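Local coordinates for protein argininosuccinate lyase (Chelativorans sp., PDB 6RXA) that belongs to the aspartase/fumarase superfamily as an engineered EDDS lyase that cleaves carbon-nitrogen bonds, and probably also splits argininosuccinate into fumarate and arginine, at residues A[319-322]-A[323-326]; A[389-392]-A[393-397]; A[437-440]-A[441-444]. The protein carries 2 engineered substitutions. All blocks are in the same frame, centred on the assembly; numbering follows the deposited sequence.

Contact 1 (A[319-322]-A[323-326]); sequences QMSA and ARVE. Engineered in segment 319-322: M320 (natural residue Tyr).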
loop_
_atom_site.group_PDB
_atom_site.type_symbol
_atom_site.label_atom_id
_atom_site.label_comp_id
_atom_site.label_asym_id
_atom_site.label_seq_id
_atom_site.Cartn_x
_atom_site.Cartn_y
_atom_site.Cartn_z
ATOM N N GLN A 319 -21.033 -3.630 7.921
ATOM C CA GLN A 319 -22.144 -4.255 7.233
ATOM C C GLN A 319 -21.646 -5.285 6.230
ATOM O O GLN A 319 -20.496 -5.249 5.788
ATOM C CB GLN A 319 -22.874 -3.215 6.360
ATOM C CG GLN A 319 -23.599 -2.140 7.108
ATOM C CD GLN A 319 -24.169 -1.070 6.194
ATOM O OE1 GLN A 319 -24.319 -1.269 4.980
ATOM N NE2 GLN A 319 -24.479 0.092 6.771
ATOM N N MET A 320 -22.536 -6.191 5.848
ATOM C CA MET A 320 -22.355 -6.916 4.597
ATOM C C MET A 320 -22.252 -5.903 3.464
ATOM O O MET A 320 -23.056 -4.970 3.377
ATOM C CB MET A 320 -23.565 -7.810 4.369
ATOM C CG MET A 320 -23.605 -8.463 3.015
ATOM S SD MET A 320 -22.393 -9.769 2.956
ATOM C CE MET A 320 -22.342 -10.107 1.192
ATOM N N SER A 321 -21.269 -6.095 2.594
ATOM C CA SER A 321 -21.009 -5.186 1.493
ATOM C C SER A 321 -20.424 -5.974 0.337
ATOM O O SER A 321 -19.521 -6.787 0.535
ATOM C CB SER A 321 -19.992 -4.125 1.924
ATOM O OG SER A 321 -19.529 -3.354 0.829
ATOM N N ALA A 322 -20.908 -5.700 -0.863
ATOM C CA ALA A 322 -20.326 -6.278 -2.068
ATOM C C ALA A 322 -19.099 -5.513 -2.551
ATOM O O ALA A 322 -18.524 -5.875 -3.585
ATOM C CB ALA A 322 -21.396 -6.353 -3.170
ATOM N N ALA A 323 -18.667 -4.477 -1.836
ATOM C CA ALA A 323 -17.504 -3.695 -2.230
ATOM C C ALA A 323 -16.194 -4.218 -1.648
ATOM O O ALA A 323 -15.132 -3.675 -1.968
ATOM C CB ALA A 323 -17.661 -2.227 -1.796
ATOM N N ARG A 324 -16.234 -5.250 -0.807
ATOM C CA ARG A 324 -15.023 -5.742 -0.169
ATOM C C ARG A 324 -14.168 -6.511 -1.164
ATOM O O ARG A 324 -14.674 -7.305 -1.961
ATOM C CB ARG A 324 -15.398 -6.641 1.008
ATOM C CG ARG A 324 -16.065 -5.875 2.159
ATOM C CD ARG A 324 -16.586 -6.783 3.262
ATOM N NE ARG A 324 -17.631 -7.667 2.744
ATOM C CZ ARG A 324 -18.337 -8.536 3.465
ATOM N NH1 ARG A 324 -18.144 -8.652 4.768
ATOM N NH2 ARG A 324 -19.244 -9.292 2.874
ATOM N N VAL A 325 -12.867 -6.277 -1.103
ATOM C CA VAL A 325 -11.884 -6.975 -1.928
ATOM C C VAL A 325 -11.551 -8.320 -1.297
ATOM O O VAL A 325 -11.510 -8.465 -0.064
ATOM C CB VAL A 325 -10.648 -6.076 -2.126
ATOM C CG1 VAL A 325 -9.510 -6.799 -2.826
ATOM C CG2 VAL A 325 -11.048 -4.834 -2.929
ATOM N N GLU A 326 -11.328 -9.310 -2.155
ATOM C CA GLU A 326 -11.126 -10.692 -1.761
ATOM C C GLU A 326 -9.655 -11.076 -1.885
ATOM O O GLU A 326 -8.868 -10.421 -2.580
ATOM C CB GLU A 326 -11.972 -11.611 -2.651
ATOM C CG GLU A 326 -13.477 -11.437 -2.449
ATOM C CD GLU A 326 -14.287 -11.497 -3.743
ATOM O OE1 GLU A 326 -13.833 -10.966 -4.781
ATOM O OE2 GLU A 326 -15.387 -12.076 -3.723
#

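Contact 2 (A[389-392]-A[393-397]); sequences VAHV and VITAI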
loop_
_atom_site.group_PDB
_atom_site.type_symbol
_atom_site.label_atom_id
_atom_site.label_comp_id
_atom_site.label_asym_id
_atom_site.label_seq_id
_atom_site.Cartn_x
_atom_site.Cartn_y
_atom_site.Cartn_z
ATOM N N VAL A 389 42.432 -1.167 16.428
ATOM C CA VAL A 389 42.202 -2.161 15.384
ATOM C C VAL A 389 41.700 -1.517 14.093
ATOM O O VAL A 389 42.037 -1.968 12.998
ATOM C CB VAL A 389 41.289 -3.289 15.893
ATOM C CG1 VAL A 389 40.968 -4.262 14.757
ATOM C CG2 VAL A 389 41.955 -4.009 17.074
ATOM N N ALA A 390 40.909 -0.450 14.170
ATOM C CA ALA A 390 40.543 0.235 12.935
ATOM C C ALA A 390 41.789 0.716 12.198
ATOM O O ALA A 390 41.852 0.647 10.963
ATOM C CB ALA A 390 39.604 1.399 13.229
ATOM N N HIS A 391 42.790 1.207 12.942
ATOM C CA HIS A 391 44.037 1.645 12.321
ATOM C C HIS A 391 44.769 0.465 11.697
ATOM O O HIS A 391 45.351 0.587 10.613
ATOM C CB HIS A 391 44.916 2.342 13.366
ATOM C CG HIS A 391 46.119 3.036 12.797
ATOM N ND1 HIS A 391 46.226 4.409 12.737
ATOM C CD2 HIS A 391 47.273 2.548 12.280
ATOM C CE1 HIS A 391 47.385 4.739 12.198
ATOM N NE2 HIS A 391 48.040 3.628 11.910
ATOM N N VAL A 392 44.737 -0.694 12.355
ATOM C CA VAL A 392 45.309 -1.891 11.755
ATOM C C VAL A 392 44.680 -2.139 10.392
ATOM O O VAL A 392 45.374 -2.370 9.396
ATOM C CB VAL A 392 45.136 -3.103 12.685
ATOM C CG1 VAL A 392 45.508 -4.377 11.938
ATOM C CG2 VAL A 392 45.983 -2.934 13.955
ATOM N N VAL A 393 43.350 -2.085 10.322
ATOM C CA VAL A 393 42.679 -2.363 9.057
ATOM C C VAL A 393 43.054 -1.327 8.008
ATOM O O VAL A 393 43.297 -1.660 6.845
ATOM C CB VAL A 393 41.153 -2.419 9.238
ATOM C CG1 VAL A 393 40.468 -2.533 7.878
ATOM C CG2 VAL A 393 40.771 -3.575 10.103
ATOM N N ILE A 394 43.032 -0.048 8.382
ATOM C CA ILE A 394 43.351 1.010 7.426
ATOM C C ILE A 394 44.743 0.793 6.856
ATOM O O ILE A 394 44.949 0.831 5.637
ATOM C CB ILE A 394 43.208 2.389 8.093
ATOM C CG1 ILE A 394 41.728 2.652 8.414
ATOM C CG2 ILE A 394 43.766 3.488 7.199
ATOM C CD1 ILE A 394 41.493 3.857 9.287
ATOM N N THR A 395 45.713 0.533 7.730
ATOM C CA THR A 395 47.073 0.300 7.271
ATOM C C THR A 395 47.153 -0.970 6.439
ATOM O O THR A 395 47.812 -0.988 5.393
ATOM C CB THR A 395 48.011 0.232 8.473
ATOM O OG1 THR A 395 47.901 1.440 9.239
ATOM C CG2 THR A 395 49.444 0.061 8.010
ATOM N N ALA A 396 46.472 -2.038 6.867
ATOM C CA ALA A 396 46.548 -3.296 6.132
ATOM C C ALA A 396 45.995 -3.149 4.720
ATOM O O ALA A 396 46.549 -3.707 3.768
ATOM C CB ALA A 396 45.801 -4.402 6.880
ATOM N N ILE A 397 44.887 -2.421 4.564
ATOM C CA ILE A 397 44.330 -2.203 3.232
ATOM C C ILE A 397 45.295 -1.389 2.378
ATOM O O ILE A 397 45.519 -1.699 1.201
ATOM C CB ILE A 397 42.956 -1.524 3.343
ATOM C CG1 ILE A 397 41.953 -2.458 4.023
ATOM C CG2 ILE A 397 42.460 -1.120 1.970
ATOM C CD1 ILE A 397 40.619 -1.793 4.339
#

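Contact 3 (A[437-440]-A[441-444]); sequences WQNV and LRRE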
loop_
_atom_site.group_PDB
_atom_site.type_symbol
_atom_site.label_atom_id
_atom_site.label_comp_id
_atom_site.label_asym_id
_atom_site.label_seq_id
_atom_site.Cartn_x
_atom_site.Cartn_y
_atom_site.Cartn_z
ATOM N N TRP A 437 38.030 -19.855 11.981
ATOM C CA TRP A 437 37.371 -20.980 12.628
ATOM C C TRP A 437 37.368 -20.800 14.141
ATOM O O TRP A 437 36.374 -21.124 14.801
ATOM C CB TRP A 437 38.035 -22.300 12.237
ATOM C CG TRP A 437 37.308 -23.495 12.795
ATOM C CD1 TRP A 437 37.808 -24.457 13.626
ATOM C CD2 TRP A 437 35.934 -23.831 12.579
ATOM N NE1 TRP A 437 36.829 -25.378 13.933
ATOM C CE2 TRP A 437 35.671 -25.015 13.295
ATOM C CE3 TRP A 437 34.897 -23.245 11.840
ATOM C CZ2 TRP A 437 34.417 -25.623 13.298
ATOM C CZ3 TRP A 437 33.658 -23.852 11.845
ATOM C CH2 TRP A 437 33.428 -25.026 12.568
ATOM N N GLN A 438 38.462 -20.270 14.703
ATOM C CA GLN A 438 38.455 -19.940 16.128
ATOM C C GLN A 438 37.440 -18.847 16.444
ATOM O O GLN A 438 36.876 -18.832 17.545
ATOM C CB GLN A 438 39.847 -19.559 16.629
ATOM C CG GLN A 438 40.858 -20.689 16.535
ATOM C CD GLN A 438 40.442 -21.932 17.299
ATOM O OE1 GLN A 438 40.053 -21.862 18.464
ATOM N NE2 GLN A 438 40.518 -23.078 16.638
ATOM N N ASN A 439 37.196 -17.916 15.508
ATOM C CA ASN A 439 36.141 -16.928 15.731
ATOM C C ASN A 439 34.799 -17.629 15.905
ATOM O O ASN A 439 33.975 -17.230 16.739
ATOM C CB ASN A 439 36.025 -15.951 14.550
ATOM C CG ASN A 439 37.014 -14.817 14.608
ATOM O OD1 ASN A 439 36.630 -13.651 14.526
ATOM N ND2 ASN A 439 38.285 -15.144 14.710
ATOM N N VAL A 440 34.544 -18.657 15.087
ATOM C CA VAL A 440 33.293 -19.397 15.184
ATOM C C VAL A 440 33.231 -20.158 16.497
ATOM O O VAL A 440 32.242 -20.079 17.233
ATOM C CB VAL A 440 33.138 -20.338 13.975
ATOM C CG1 VAL A 440 31.986 -21.277 14.190
ATOM C CG2 VAL A 440 32.919 -19.522 12.698
ATOM N N LEU A 441 34.307 -20.878 16.828
ATOM C CA LEU A 441 34.313 -21.697 18.035
ATOM C C LEU A 441 34.138 -20.856 19.293
ATOM O O LEU A 441 33.504 -21.300 20.262
ATOM C CB LEU A 441 35.608 -22.505 18.103
ATOM C CG LEU A 441 35.781 -23.593 17.048
ATOM C CD1 LEU A 441 37.105 -24.345 17.268
ATOM C CD2 LEU A 441 34.609 -24.545 17.064
ATOM N N ARG A 442 34.709 -19.649 19.321
ATOM C CA ARG A 442 34.561 -18.798 20.498
ATOM C C ARG A 442 33.129 -18.311 20.695
ATOM O O ARG A 442 32.749 -17.994 21.828
ATOM C CB ARG A 442 35.505 -17.596 20.400
ATOM C CG ARG A 442 36.930 -17.944 20.778
ATOM C CD ARG A 442 37.799 -16.713 20.872
ATOM N NE ARG A 442 38.134 -16.171 19.561
ATOM C CZ ARG A 442 39.231 -16.490 18.873
ATOM N NH1 ARG A 442 40.120 -17.344 19.363
ATOM N NH2 ARG A 442 39.445 -15.936 17.687
ATOM N N ARG A 443 32.333 -18.247 19.631
ATOM C CA ARG A 443 30.955 -17.758 19.705
ATOM C C ARG A 443 30.044 -18.950 19.975
ATOM O O ARG A 443 29.351 -19.461 19.088
ATOM C CB ARG A 443 30.591 -17.024 18.422
ATOM C CG ARG A 443 31.323 -15.697 18.251
ATOM C CD ARG A 443 31.181 -15.140 16.832
ATOM N NE ARG A 443 31.624 -13.748 16.827
ATOM C CZ ARG A 443 32.894 -13.372 16.936
ATOM N NH1 ARG A 443 33.217 -12.082 16.965
ATOM N NH2 ARG A 443 33.848 -14.289 17.020
ATOM N N GLU A 444 30.045 -19.389 21.239
ATOM C CA GLU A 444 29.425 -20.654 21.627
ATOM C C GLU A 444 28.180 -20.515 22.505
ATOM O O GLU A 444 27.660 -21.530 22.980
ATOM C CB GLU A 444 30.454 -21.570 22.297
ATOM C CG GLU A 444 31.133 -20.953 23.507
ATOM C CD GLU A 444 32.059 -21.928 24.203
ATOM O OE1 GLU A 444 32.682 -21.541 25.215
ATOM O OE2 GLU A 444 32.159 -23.082 23.733
#

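Contact 1 (A[319-322]-A[323-326])
An ST turn lies at S321-A323, in the loop that joins helix 303-314 to helix 329-348 at the edge of a composite active site, where three subunits meet. The S321 hydroxyl closes it: A323 N donates to S321 OG at 3.0 Å in a fairly straight bond. The first torsion of S321 (chi1 170°) turns OG opposite its own backbone N and beside the carbonyl carbon, within reach of A323 N. From there OG also lies alongside the methyl of A323, 3.4 Å from its CB.

Around the loop, E293 of the second subunit accepts from A322 N, and E258 and R160 of the third subunit hold the Q319 amide. M320, an engineered residue that replaces the natural tyrosine, packs on N113, a succinate-binding residue, and its side chain lies about 4 Å from a bound formate, nearest atoms. Its thioether crosses the R324 side chain at about a right angle, but M320 has two conformers, and its approach to R324 is therefore doubtful.

R324 binds the same turn with its side chain. NE donates to S321 O at 3.0 Å, but the N-H...O angle of 135° makes this a weak bond. The rest of the group is fixed from outside: NH1 bonds to V232 O, and W235 makes a cation-pi contact with it. The backbone N of R324, by contrast, is buried by the turn without a partner anywhere in the model. A bend at chi3 (-63°) swings the guanidinium back toward residues 319-321, and one of its faces carries S321 N, 3.6 Å above the plane and offset toward the rim.

Contact 2 (A[389-392]-A[393-397])
V389 to I397 form about two and a half turns of the α-helix 382-399, in the C-terminal part of the lyase, and the contact is the i to i+4 pattern of that helix. Its backbone bonds run V393 N to V389 O, I394 N to A390 O, T395 N to H391 O and A396 N to V392 O, the last the shortest at 2.8 Å.

One side-chain bond is added. T395 OG1 donates to H391 O at 3.0 Å, so this carbonyl accepts two hydrogen bonds from a single residue. The hydroxyl and T395 N approach it from opposite faces of the carbonyl plane, with OG1 tilted 34° from it. This is possible because chi1 of T395 (-57°) sets OG1 beside its own N, facing back along the helix.

The remaining contacts are van der Waals, aliphatic carbons against backbone oxygens. I394 also keeps its longer branch beside its N (chi1 -68°), which brings CG1 within 3.2 Å of A390 O. V393 CG2 lies 3.5 Å from V389 O.

Farther out, V389 and V393 pack on M367 of helix 367-378, V392 rests on A414 of helix 408-419, and I394 meets R13 of the fourth subunit.

H391 reaches forward over the next turn; Q418 holds its ND1, while the other side of the imidazole runs obliquely past the threonine, with H391 CD2 3.3 Å from T395 OG1.

Contact 3 (A[437-440]-A[441-444])
N439 O is gripped twice by R443, at the C-terminal end of helix 436-442. R443 NH2 donates to it at 3.0 Å, the oxygen lying in the guanidinium plane at its edge, and R443 N adds a weak bond at 3.5 Å. The same N makes its shorter bond to V440 O (3.0 Å), from above the carbonyl plane. An extended chain from CG to NE runs the arginine alongside N439, and the amide and guanidinium planes are nearly parallel, 2° apart. N439 ND2 donates to D435 O, and also to A433 O.

R442 uses its face instead: Q438 O sits 3.5 Å above the centre of the guanidinium, and Q438 CB touches NH1. D369 and D432 form its salt bridges; D369 also takes R443 NH2.

Earlier in the helix, L441 CG lies over one face of W437 in a CH-pi contact, 4.0 Å from the centroid of the five-membered ring. There chi1 of W437 (-175°) sets W437 CG opposite the backbone N.

The helix packs on strand 161-167, where N439 and V440 touch P165, on helix 367-378, which supplies D369, and on P451 at the start of helix 451-500, against W437, V440 and L441.

All three contacts are local and follow one another along the chain. Contacts 2 and 3 share one side of the chain's centre, 22 Å apart between centres, and both lean on helix 367-378; contact 1 is on the opposite side, 63 Å from contact 2 between centres. Contacts 1 and 2 are mainly buried and contact 3 only partly so. The chemistry changes with place: contact 1, an irregular loop, depends on side-chain bonds and neighbouring subunits beside the substrate pocket; contact 2, inside a helix, is held by regular backbone bonds with one hydroxyl added, its aliphatic side chains packing outward; contact 3, where a helix ends, has one arginine side chain bonding a carbonyl and another lying flat against one.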